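Side-chain contacts in phospholethanolamine N-methyltransferase 2 (Haemonchus contortus, PDB 4KRI), which probably catalyses S-adenosylmethionine-dependent methylation of phosphomonomethylethanolamine on the nematode route to phosphocholine: residues N78-L83 with T119-V124; Q104-S107 with K113-A116; W195-G198 with S203-G206; E378-E383 with S408-K413. One frame throughout, in Å; residues are numbered along the deposited sequence.

Contact 1. Residues N78-L83 with T119-V124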
loop_
_atom_site.group_PDB
_atom_site.type_symbol
_atom_site.label_atom_id
_atom_site.label_comp_id
_atom_site.label_asym_id
_atom_site.label_seq_id
_atom_site.Cartn_x
_atom_site.Cartn_y
_atom_site.Cartn_z
ATOM N N ASN A 78 -18.670 3.589 -14.835
ATOM C CA ASN A 78 -18.898 4.859 -15.524
ATOM C C ASN A 78 -20.244 5.500 -15.170
ATOM O O ASN A 78 -20.631 6.515 -15.756
ATOM C CB ASN A 78 -18.805 4.665 -17.044
ATOM C CG ASN A 78 -17.446 4.138 -17.489
ATOM O OD1 ASN A 78 -16.398 4.612 -17.041
ATOM N ND2 ASN A 78 -17.461 3.148 -18.374
ATOM N N ASP A 79 -20.952 4.906 -14.211
ATOM C CA ASP A 79 -22.315 5.325 -13.877
ATOM C C ASP A 79 -22.600 5.030 -12.404
ATOM O O ASP A 79 -22.795 3.876 -12.030
ATOM C CB ASP A 79 -23.316 4.580 -14.770
ATOM C CG ASP A 79 -24.751 5.048 -14.583
ATOM O OD1 ASP A 79 -25.046 5.793 -13.622
ATOM O OD2 ASP A 79 -25.601 4.652 -15.409
ATOM N N SER A 80 -22.646 6.071 -11.579
ATOM C CA SER A 80 -22.744 5.882 -10.131
ATOM C C SER A 80 -24.067 5.251 -9.699
ATOM O O SER A 80 -24.109 4.498 -8.728
ATOM C CB SER A 80 -22.501 7.195 -9.382
ATOM O OG SER A 80 -23.538 8.127 -9.627
ATOM N N GLU A 81 -25.149 5.554 -10.411
ATOM C CA GLU A 81 -26.442 4.962 -10.074
ATOM C C GLU A 81 -26.426 3.451 -10.294
ATOM O O GLU A 81 -26.932 2.696 -9.462
ATOM C CB GLU A 81 -27.583 5.631 -10.851
ATOM C CG GLU A 81 -28.257 6.768 -10.084
ATOM C CD GLU A 81 -29.020 7.727 -10.985
ATOM O OE1 GLU A 81 -29.216 8.893 -10.575
ATOM O OE2 GLU A 81 -29.424 7.319 -12.097
ATOM N N LYS A 82 -25.839 3.014 -11.407
ATOM C CA LYS A 82 -25.650 1.584 -11.645
ATOM C C LYS A 82 -24.676 0.971 -10.646
ATOM O O LYS A 82 -24.884 -0.154 -10.187
ATOM C CB LYS A 82 -25.160 1.313 -13.068
ATOM C CG LYS A 82 -26.182 1.641 -14.151
ATOM C CD LYS A 82 -25.716 1.137 -15.501
ATOM C CE LYS A 82 -26.647 1.608 -16.610
ATOM N NZ LYS A 82 -25.987 1.520 -17.946
ATOM N N LEU A 83 -23.610 1.697 -10.319
ATOM C CA LEU A 83 -22.639 1.210 -9.338
ATOM C C LEU A 83 -23.308 1.055 -7.972
ATOM O O LEU A 83 -23.066 0.078 -7.266
ATOM C CB LEU A 83 -21.423 2.141 -9.251
ATOM C CG LEU A 83 -20.273 1.700 -8.334
ATOM C CD1 LEU A 83 -19.681 0.386 -8.792
ATOM C CD2 LEU A 83 -19.191 2.756 -8.265
ATOM N N THR A 119 -11.998 2.741 -4.912
ATOM C CA THR A 119 -11.705 2.223 -3.581
ATOM C C THR A 119 -12.391 3.070 -2.519
ATOM O O THR A 119 -13.014 2.538 -1.590
ATOM C CB THR A 119 -10.190 2.173 -3.331
ATOM O OG1 THR A 119 -9.578 1.410 -4.379
ATOM C CG2 THR A 119 -9.882 1.520 -1.989
ATOM N N ASP A 120 -12.308 4.389 -2.664
ATOM C CA ASP A 120 -12.973 5.276 -1.714
ATOM C C ASP A 120 -14.489 5.097 -1.767
ATOM O O ASP A 120 -15.158 5.103 -0.736
ATOM C CB ASP A 120 -12.608 6.739 -1.986
ATOM C CG ASP A 120 -11.201 7.088 -1.531
ATOM O OD1 ASP A 120 -10.635 6.352 -0.691
ATOM O OD2 ASP A 120 -10.664 8.115 -2.008
ATOM N N TYR A 121 -15.024 4.921 -2.968
ATOM C CA TYR A 121 -16.463 4.766 -3.142
ATOM C C TYR A 121 -16.969 3.518 -2.415
ATOM O O TYR A 121 -17.990 3.557 -1.727
ATOM C CB TYR A 121 -16.800 4.673 -4.627
ATOM C CG TYR A 121 -18.216 5.073 -4.972
ATOM C CD1 TYR A 121 -18.511 6.374 -5.352
ATOM C CD2 TYR A 121 -19.252 4.152 -4.930
ATOM C CE1 TYR A 121 -19.797 6.750 -5.677
ATOM C CE2 TYR A 121 -20.549 4.520 -5.248
ATOM C CZ TYR A 121 -20.813 5.821 -5.621
ATOM O OH TYR A 121 -22.095 6.208 -5.946
ATOM N N PHE A 122 -16.256 2.408 -2.585
ATOM C CA PHE A 122 -16.609 1.158 -1.916
ATOM C C PHE A 122 -16.496 1.315 -0.399
ATOM O O PHE A 122 -17.307 0.766 0.359
ATOM C CB PHE A 122 -15.669 0.035 -2.366
ATOM C CG PHE A 122 -15.801 -0.332 -3.813
ATOM C CD1 PHE A 122 -17.013 -0.198 -4.471
ATOM C CD2 PHE A 122 -14.704 -0.818 -4.516
ATOM C CE1 PHE A 122 -17.138 -0.547 -5.807
ATOM C CE2 PHE A 122 -14.819 -1.164 -5.846
ATOM C CZ PHE A 122 -16.042 -1.022 -6.496
ATOM N N ASP A 123 -15.491 2.066 0.039
ATOM C CA ASP A 123 -15.182 2.185 1.471
ATOM C C ASP A 123 -16.218 3.034 2.209
ATOM O O ASP A 123 -16.426 2.878 3.415
ATOM C CB ASP A 123 -13.777 2.774 1.656
ATOM C CG ASP A 123 -13.165 2.441 3.010
ATOM O OD1 ASP A 123 -13.327 1.300 3.497
ATOM O OD2 ASP A 123 -12.510 3.326 3.595
ATOM N N VAL A 124 -16.872 3.925 1.470
ATOM C CA VAL A 124 -17.793 4.903 2.044
ATOM C C VAL A 124 -19.250 4.429 2.015
ATOM O O VAL A 124 -20.045 4.787 2.886
ATOM C CB VAL A 124 -17.628 6.267 1.315
ATOM C CG1 VAL A 124 -18.833 7.162 1.510
ATOM C CG2 VAL A 124 -16.356 6.965 1.791
#
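Leu83 meets two aromatic side chains of helix 114-124, Tyr121 and Phe122, each in a different way. Its CB starts out in the direction of segment 119-124 but has no atom of it within 4.2 Å. The next carbon, Leu83 CG, lies anti to the backbone N (chi1 -176°) and first comes near the phenol, 4.2 Å from Tyr121 CE2. There the chain forks. Leu83 CD2 settles over one face of the Tyr121 ring, 3.6 Å from Tyr121 CD2, and makes a CH-pi contact: the methyl stands 4.0 Å from the ring centroid, 28° off the normal, displaced to the CD2-CE2 side of the ring. Leu83 CD1 goes instead to the rim of the second ring, meeting Phe122 CE1 at 4.0 Å near the ring plane. One leucine thus illustrates both kinds of aromatic approach, a methyl above a face and a methyl at an edge. The two helices follow successive parallel strands, 64-70 and 98-105, in an N-terminal region whose strand order is consistent with a Rossmann-like methyltransferase fold. Here the first turn of helix 80-93 rests on the last turns of helix 114-124. Asp79 is the N-cap of the former; its OD1 accepts a weak capping bond from Glu81 N. Toward the outer end of the contact, Tyr121 OH comes within 3.6 Å of Ser80 CB, a van der Waals touch, while the hydroxyl has its hydrogen-bond partner in Asp84. Deeper in, Phe122 meets Trp159 edge-to-face, and Tyr121 and Phe122 both touch Ile87.

Contact 2. Residues Q104-S107 with K113-A116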
loop_
_atom_site.group_PDB
_atom_site.type_symbol
_atom_site.label_atom_id
_atom_site.label_comp_id
_atom_site.label_asym_id
_atom_site.label_seq_id
_atom_site.Cartn_x
_atom_site.Cartn_y
_atom_site.Cartn_z
ATOM N N GLN A 104 -11.618 -5.979 -11.923
ATOM C CA GLN A 104 -12.017 -5.115 -13.015
ATOM C C GLN A 104 -10.786 -4.481 -13.629
ATOM O O GLN A 104 -9.970 -3.892 -12.915
ATOM C CB GLN A 104 -12.978 -4.035 -12.509
ATOM C CG GLN A 104 -13.521 -3.122 -13.596
ATOM C CD GLN A 104 -14.435 -3.843 -14.564
ATOM O OE1 GLN A 104 -15.217 -4.713 -14.171
ATOM N NE2 GLN A 104 -14.335 -3.493 -15.845
ATOM N N ASP A 105 -10.659 -4.601 -14.952
ATOM C CA ASP A 105 -9.555 -3.977 -15.686
ATOM C C ASP A 105 -9.832 -2.489 -15.880
ATOM O O ASP A 105 -10.883 -2.119 -16.415
ATOM C CB ASP A 105 -9.395 -4.666 -17.038
ATOM C CG ASP A 105 -8.238 -4.122 -17.847
ATOM O OD1 ASP A 105 -7.339 -3.459 -17.279
ATOM O OD2 ASP A 105 -8.229 -4.374 -19.067
ATOM N N LEU A 106 -8.906 -1.634 -15.444
ATOM C CA LEU A 106 -9.075 -0.189 -15.583
ATOM C C LEU A 106 -8.125 0.413 -16.633
ATOM O O LEU A 106 -7.964 1.627 -16.702
ATOM C CB LEU A 106 -8.908 0.518 -14.226
ATOM C CG LEU A 106 -9.917 0.160 -13.124
ATOM C CD1 LEU A 106 -9.644 0.987 -11.883
ATOM C CD2 LEU A 106 -11.333 0.391 -13.593
ATOM N N SER A 107 -7.506 -0.436 -17.452
ATOM C CA SER A 107 -6.531 0.046 -18.432
ATOM C C SER A 107 -7.170 0.864 -19.558
ATOM O O SER A 107 -6.497 1.673 -20.200
ATOM C CB SER A 107 -5.711 -1.109 -19.012
ATOM O OG SER A 107 -6.490 -1.936 -19.859
ATOM N N LYS A 113 -6.702 8.137 -11.648
ATOM C CA LYS A 113 -7.087 8.025 -10.245
ATOM C C LYS A 113 -8.283 7.097 -10.066
ATOM O O LYS A 113 -8.788 6.962 -8.953
ATOM C CB LYS A 113 -7.435 9.393 -9.645
ATOM C CG LYS A 113 -6.379 10.467 -9.803
ATOM C CD LYS A 113 -5.061 10.057 -9.182
ATOM C CE LYS A 113 -4.030 11.160 -9.362
ATOM N NZ LYS A 113 -2.646 10.620 -9.309
ATOM N N LYS A 114 -8.745 6.474 -11.150
ATOM C CA LYS A 114 -9.955 5.649 -11.089
ATOM C C LYS A 114 -9.897 4.567 -10.011
ATOM O O LYS A 114 -10.863 4.363 -9.270
ATOM C CB LYS A 114 -10.250 5.002 -12.435
ATOM C CG LYS A 114 -11.652 4.420 -12.504
ATOM C CD LYS A 114 -12.704 5.534 -12.414
ATOM C CE LYS A 114 -14.124 4.976 -12.437
ATOM N NZ LYS A 114 -15.178 6.041 -12.393
ATOM N N MET A 115 -8.773 3.869 -9.912
ATOM C CA MET A 115 -8.651 2.832 -8.888
ATOM C C MET A 115 -8.863 3.433 -7.503
ATOM O O MET A 115 -9.571 2.865 -6.668
ATOM C CB MET A 115 -7.285 2.143 -8.975
ATOM C CG MET A 115 -7.071 1.031 -7.955
ATOM S SD MET A 115 -6.510 1.636 -6.343
ATOM C CE MET A 115 -4.817 2.096 -6.715
ATOM N N ALA A 116 -8.259 4.588 -7.265
ATOM C CA ALA A 116 -8.366 5.229 -5.953
ATOM C C ALA A 116 -9.788 5.697 -5.666
ATOM O O ALA A 116 -10.291 5.532 -4.558
ATOM C CB ALA A 116 -7.384 6.393 -5.841
#
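The peptide group joining Lys114 to Met115 is the flat surface on which Leu106 rests. Leu106 CD1 sits almost straight above its nitrogen end, 3.6 Å from Met115 N, so the methyl presses on a face of the amide and the N-H does not point at it. Leu106 CD1 also reaches Met115 CB at 3.9 Å and Lys114 CG at 4.0 Å, thereby filling the angle between the two side chains at the start of the helix. With CG anti to its own carbonyl carbon (chi1 -62°), Leu106 sends both branches to this end. Lys114 crosses it at about a right angle, lending its aliphatic carbons while NZ bonds to Ile77 O. A second flat group, the Asp105 carboxylate, shapes the chain beside the contact. Ser107 N reaches OD1 from well above the carboxylate plane, 61° out of it, closing an Asx turn, and Ser107 OG bonds to OD2 on its syn side. This turn comes where strand 98-105 ends and the chain heads for helix 114-124. Leu106 is backed by Phe157 and Trp159 of strand 156-166; Met115 touches Phe157 as well as Leu262 of helix 255-268.

Contact 3. Residues W195-G198 with S203-G206. With SAH (S-adenosyl-L-homocysteine), chain D.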
loop_
_atom_site.group_PDB
_atom_site.type_symbol
_atom_site.label_atom_id
_atom_site.label_comp_id
_atom_site.label_asym_id
_atom_site.label_seq_id
_atom_site.Cartn_x
_atom_site.Cartn_y
_atom_site.Cartn_z
ATOM N N TRP A 195 8.327 17.471 -5.313
ATOM C CA TRP A 195 9.067 18.607 -5.844
ATOM C C TRP A 195 10.317 18.882 -5.014
ATOM O O TRP A 195 11.391 19.109 -5.567
ATOM C CB TRP A 195 8.184 19.858 -5.901
ATOM C CG TRP A 195 8.757 20.984 -6.734
ATOM C CD1 TRP A 195 8.530 21.218 -8.060
ATOM C CD2 TRP A 195 9.635 22.027 -6.290
ATOM N NE1 TRP A 195 9.213 22.336 -8.468
ATOM C CE2 TRP A 195 9.898 22.854 -7.400
ATOM C CE3 TRP A 195 10.214 22.350 -5.065
ATOM C CZ2 TRP A 195 10.721 23.977 -7.320
ATOM C CZ3 TRP A 195 11.030 23.467 -4.992
ATOM C CH2 TRP A 195 11.274 24.265 -6.108
ATOM N N ILE A 196 10.190 18.846 -3.689
ATOM C CA ILE A 196 11.345 19.102 -2.834
ATOM C C ILE A 196 12.298 17.900 -2.704
ATOM O O ILE A 196 13.522 18.073 -2.690
ATOM C CB ILE A 196 10.933 19.666 -1.437
ATOM C CG1 ILE A 196 12.166 19.970 -0.590
ATOM C CG2 ILE A 196 10.061 18.679 -0.678
ATOM C CD1 ILE A 196 13.201 20.772 -1.310
ATOM N N PHE A 197 11.752 16.694 -2.608
ATOM C CA PHE A 197 12.593 15.512 -2.420
ATOM C C PHE A 197 13.301 15.067 -3.706
ATOM O O PHE A 197 14.444 14.602 -3.670
ATOM C CB PHE A 197 11.776 14.350 -1.831
ATOM C CG PHE A 197 11.401 14.546 -0.380
ATOM C CD1 PHE A 197 12.381 14.718 0.585
ATOM C CD2 PHE A 197 10.069 14.530 0.014
ATOM C CE1 PHE A 197 12.043 14.885 1.923
ATOM C CE2 PHE A 197 9.723 14.696 1.348
ATOM C CZ PHE A 197 10.713 14.874 2.305
ATOM N N GLY A 198 12.621 15.214 -4.840
ATOM C CA GLY A 198 13.167 14.776 -6.114
ATOM C C GLY A 198 12.193 13.860 -6.830
ATOM O O GLY A 198 11.393 13.194 -6.175
ATOM N N SER A 203 11.044 10.856 0.080
ATOM C CA SER A 203 11.984 10.608 1.165
ATOM C C SER A 203 13.216 11.490 1.015
ATOM O O SER A 203 13.604 11.843 -0.103
ATOM C CB SER A 203 12.396 9.137 1.179
ATOM O OG SER A 203 12.830 8.750 -0.116
ATOM N N PRO A 204 13.831 11.855 2.146
ATOM C CA PRO A 204 15.017 12.713 2.197
ATOM C C PRO A 204 16.098 12.287 1.214
ATOM O O PRO A 204 16.486 11.109 1.178
ATOM C CB PRO A 204 15.532 12.490 3.625
ATOM C CG PRO A 204 14.308 12.256 4.421
ATOM C CD PRO A 204 13.339 11.519 3.498
ATOM N N GLY A 205 16.552 13.238 0.406
ATOM C CA GLY A 205 17.727 13.038 -0.421
ATOM C C GLY A 205 17.474 12.495 -1.815
ATOM O O GLY A 205 18.401 12.421 -2.621
ATOM N N GLY A 206 16.233 12.109 -2.096
ATOM C CA GLY A 206 15.854 11.656 -3.423
ATOM C C GLY A 206 16.686 10.500 -3.956
ATOM O O GLY A 206 17.109 9.626 -3.194
HETATM N N SAH D . 9.382 4.771 0.535
HETATM C CA SAH D . 8.907 5.892 -0.317
HETATM C CB SAH D . 7.661 6.588 0.357
HETATM C CG SAH D . 7.894 7.347 1.659
HETATM S SD SAH D . 6.358 8.049 2.339
HETATM C C SAH D . 10.008 6.814 -0.665
HETATM O O SAH D . 11.156 6.559 -0.329
HETATM O OXT SAH D . 9.802 7.700 -1.479
HETATM C "C5'" SAH D . 5.684 6.863 3.518
HETATM C "C4'" SAH D . 4.722 5.957 2.989
HETATM O "O4'" SAH D . 4.448 4.939 3.988
HETATM C "C3'" SAH D . 3.428 6.641 2.763
HETATM O "O3'" SAH D . 3.096 6.534 1.396
HETATM C "C2'" SAH D . 2.451 5.926 3.585
HETATM O "O2'" SAH D . 1.195 5.802 2.959
HETATM C "C1'" SAH D . 3.111 4.603 3.798
HETATM N N9 SAH D . 2.542 3.839 4.962
HETATM C C8 SAH D . 2.412 4.273 6.237
HETATM N N7 SAH D . 1.929 3.267 6.972
HETATM C C5 SAH D . 1.769 2.188 6.178
HETATM C C6 SAH D . 1.305 0.886 6.410
HETATM N N6 SAH D . 0.887 0.483 7.658
HETATM N N1 SAH D . 1.272 0.033 5.363
HETATM C C2 SAH D . 1.671 0.405 4.142
HETATM N N3 SAH D . 2.129 1.644 3.890
HETATM C C4 SAH D . 2.173 2.554 4.881
#
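Phe197 supplies the largest share of the buried surface, its ring lying against the backbone of Ser203 and Pro204. Ser203 N stands over one face, toward the rim, and Ile196 CG2 occupies the opposite face. That amide nitrogen is buried with no polar partner in the model. Phe197 CD1 comes to 3.2 Å from Ser203 O, and CE1 to 3.9 Å from Pro204 CD, so the aromatic group follows the chain as it enters the turn. The CB of Ser203 leaves the backbone away from segment 195-198, and with OG between the backbone N and the carbonyl carbon (chi1 51°) the hydroxyl donates to the carboxylate oxygen O of S-adenosylhomocysteine at 2.8 Å. Gly206, third in buried area, meets the end of helix 187-197, where Phe197 O approaches Gly206 CA to 3.3 Å. Such closeness relies on a bare alpha carbon. Ser203 to Gly206 form a type II beta turn, with Gly205 in its third position and a weak bond from Gly206 N to Ser203 O. Phe197 also touches the bound phosphomonomethylethanolamine, and Ile202 N grips the cofactor product, so this helix end and turn form part of the active-site wall of a Rossmann-type methyltransferase.

Contact 4. Residues E378-E383 with S408-K413. With 1SH (2-(methylamino)ethyl dihydrogen phosphate), chain E.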
loop_
_atom_site.group_PDB
_atom_site.type_symbol
_atom_site.label_atom_id
_atom_site.label_comp_id
_atom_site.label_asym_id
_atom_site.label_seq_id
_atom_site.Cartn_x
_atom_site.Cartn_y
_atom_site.Cartn_z
ATOM N N GLU A 378 22.195 17.680 6.804
ATOM C CA GLU A 378 22.772 18.117 5.529
ATOM C C GLU A 378 21.717 18.123 4.422
ATOM O O GLU A 378 21.649 19.057 3.623
ATOM C CB GLU A 378 23.926 17.201 5.097
ATOM C CG GLU A 378 25.061 17.024 6.094
ATOM C CD GLU A 378 26.121 16.039 5.595
ATOM O OE1 GLU A 378 27.191 15.929 6.236
ATOM O OE2 GLU A 378 25.882 15.376 4.557
ATOM N N ILE A 379 20.909 17.068 4.384
ATOM C CA ILE A 379 19.865 16.936 3.378
ATOM C C ILE A 379 18.827 18.056 3.502
ATOM O O ILE A 379 18.428 18.656 2.498
ATOM C CB ILE A 379 19.178 15.547 3.453
ATOM C CG1 ILE A 379 20.143 14.452 2.979
ATOM C CG2 ILE A 379 17.927 15.534 2.599
ATOM C CD1 ILE A 379 19.728 13.030 3.341
ATOM N N LEU A 380 18.407 18.354 4.731
ATOM C CA LEU A 380 17.411 19.403 4.945
ATOM C C LEU A 380 17.935 20.747 4.461
ATOM O O LEU A 380 17.202 21.524 3.839
ATOM C CB LEU A 380 17.018 19.492 6.422
ATOM C CG LEU A 380 16.191 18.343 7.009
ATOM C CD1 LEU A 380 16.165 18.447 8.525
ATOM C CD2 LEU A 380 14.779 18.367 6.465
ATOM N N LEU A 381 19.210 21.011 4.727
ATOM C CA LEU A 381 19.834 22.270 4.304
ATOM C C LEU A 381 19.919 22.406 2.782
ATOM O O LEU A 381 19.655 23.479 2.231
ATOM C CB LEU A 381 21.237 22.407 4.899
ATOM C CG LEU A 381 21.286 22.616 6.412
ATOM C CD1 LEU A 381 22.715 22.551 6.934
ATOM C CD2 LEU A 381 20.654 23.948 6.762
ATOM N N GLU A 382 20.315 21.322 2.120
ATOM C CA GLU A 382 20.437 21.292 0.666
ATOM C C GLU A 382 19.064 21.434 0.036
ATOM O O GLU A 382 18.857 22.241 -0.873
ATOM C CB GLU A 382 21.079 19.973 0.227
ATOM C CG GLU A 382 21.214 19.794 -1.280
ATOM C CD GLU A 382 22.120 18.627 -1.652
ATOM O OE1 GLU A 382 22.546 17.884 -0.738
ATOM O OE2 GLU A 382 22.410 18.457 -2.858
ATOM N N GLU A 383 18.123 20.631 0.523
ATOM C CA GLU A 383 16.758 20.675 0.028
ATOM C C GLU A 383 16.181 22.085 0.152
ATOM O O GLU A 383 15.585 22.600 -0.795
ATOM C CB GLU A 383 15.893 19.627 0.749
ATOM C CG GLU A 383 16.132 18.203 0.223
ATOM C CD GLU A 383 15.408 17.120 1.017
ATOM O OE1 GLU A 383 15.382 15.964 0.547
ATOM O OE2 GLU A 383 14.890 17.411 2.117
ATOM N N SER A 408 8.562 26.530 5.839
ATOM C CA SER A 408 8.432 26.535 7.292
ATOM C C SER A 408 8.635 25.148 7.878
ATOM O O SER A 408 9.130 25.005 8.992
ATOM C CB SER A 408 7.064 27.070 7.701
ATOM O OG SER A 408 6.976 28.455 7.423
ATOM N N GLY A 409 8.248 24.125 7.128
ATOM C CA GLY A 409 8.430 22.767 7.601
ATOM C C GLY A 409 9.897 22.412 7.700
ATOM O O GLY A 409 10.343 21.783 8.664
ATOM N N TRP A 410 10.661 22.809 6.693
ATOM C CA TRP A 410 12.076 22.466 6.674
ATOM C C TRP A 410 12.830 23.275 7.730
ATOM O O TRP A 410 13.690 22.736 8.436
ATOM C CB TRP A 410 12.647 22.619 5.257
ATOM C CG TRP A 410 12.680 21.316 4.493
ATOM C CD1 TRP A 410 13.793 20.671 4.037
ATOM C CD2 TRP A 410 11.559 20.483 4.124
ATOM N NE1 TRP A 410 13.440 19.503 3.402
ATOM C CE2 TRP A 410 12.076 19.367 3.438
ATOM C CE3 TRP A 410 10.172 20.588 4.292
ATOM C CZ2 TRP A 410 11.256 18.352 2.922
ATOM C CZ3 TRP A 410 9.355 19.571 3.774
ATOM C CH2 TRP A 410 9.904 18.471 3.107
ATOM N N LYS A 411 12.472 24.550 7.873
ATOM C CA LYS A 411 13.007 25.368 8.961
ATOM C C LYS A 411 12.753 24.696 10.316
ATOM O O LYS A 411 13.665 24.556 11.130
ATOM C CB LYS A 411 12.383 26.769 8.948
ATOM C CG LYS A 411 12.968 27.695 10.013
ATOM C CD LYS A 411 12.152 28.969 10.193
ATOM C CE LYS A 411 12.716 29.812 11.348
ATOM N NZ LYS A 411 11.908 31.037 11.650
ATOM N N SER A 412 11.515 24.259 10.537
ATOM C CA SER A 412 11.143 23.606 11.791
ATOM C C SER A 412 11.903 22.310 12.085
ATOM O O SER A 412 12.359 22.095 13.212
ATOM C CB SER A 412 9.635 23.355 11.833
ATOM O OG SER A 412 8.932 24.579 11.959
ATOM N N LYS A 413 12.029 21.440 11.088
ATOM C CA LYS A 413 12.769 20.195 11.275
ATOM C C LYS A 413 14.222 20.448 11.673
ATOM O O LYS A 413 14.776 19.736 12.508
ATOM C CB LYS A 413 12.656 19.301 10.031
ATOM C CG LYS A 413 11.307 18.594 9.959
ATOM C CD LYS A 413 11.160 17.740 8.717
ATOM C CE LYS A 413 10.868 18.593 7.501
ATOM N NZ LYS A 413 10.503 17.705 6.365
HETATM O O4 1SH E . 9.034 15.642 7.060
HETATM P P1 1SH E . 7.524 15.429 6.993
HETATM O O1 1SH E . 6.931 15.231 8.332
HETATM O O3 1SH E . 6.857 16.670 6.288
HETATM O O2 1SH E . 7.247 14.112 6.158
HETATM C C1 1SH E . 7.797 13.992 4.952
HETATM C C2 1SH E . 7.676 12.622 4.298
HETATM N N1 1SH E . 8.377 11.534 4.921
HETATM C C3 1SH E . 7.996 10.340 4.259
#
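Trp410 and Glu383 make the tight end of this contact. The indole NE1 of Trp410 donates to Glu383 OE2 at 2.9 Å, nearly straight at 166°; the oxygen lies in the ring plane and is approached on its anti side. Carboxylate and indole planes are nevertheless 55° apart. Leu380 closes over a face of the same indole: its CD2 is 3.5 Å from Trp410 CD1 and 3.8 Å from the centroid of the five-membered ring, a CH-pi contact. Lys413 NZ stands on that same side of the indole, offset toward the rim, 2.6 Å from O4 of the substrate phosphate, to which it donates a hydrogen bond. A bend at chi3 (-77°) turns the ammonium end back toward the phosphate. Helices 373-389 and 400-418 run nearly antiparallel here, their local axes 9.9 Å apart. Helix 400-418 brings Lys413 into the substrate pocket, where Tyr193, Tyr327, Tyr341, Tyr347 and Arg345 also bond to the ligand, and the pair is consistent with a helical cover beside it. Away from the indole the fit is looser: Leu380 CD1 reaches only the start of Lys413, at 3.9 Å from its CB. On the outer flanks Glu382 and Lys411 are exposed. Inward, Glu383 OE1 accepts from Gly205 N, a second bond that holds the carboxylate toward Trp410, whose ring also meets that of Phe197.

Overall arrangement
Two pairs emerge, one in the N-terminal region and one beside the bound ligands. Contacts 1 and 2 share helix 114-124, their centres 12 Å apart; contact 2 is buried, whereas contact 1 is only partly so. Both are apolar across their segments, built on leucine methyls. Contacts 3 and 4, centres 11 Å apart, are buried and touch through Glu383, which joins the turn at Gly205 to the indole of contact 4. Their chemistry is mixed: polar groups reach the bound ligands, the cofactor product in contact 3 and the substrate phosphate in contact 4. The centres of contacts 1 and 4 are 41 Å apart.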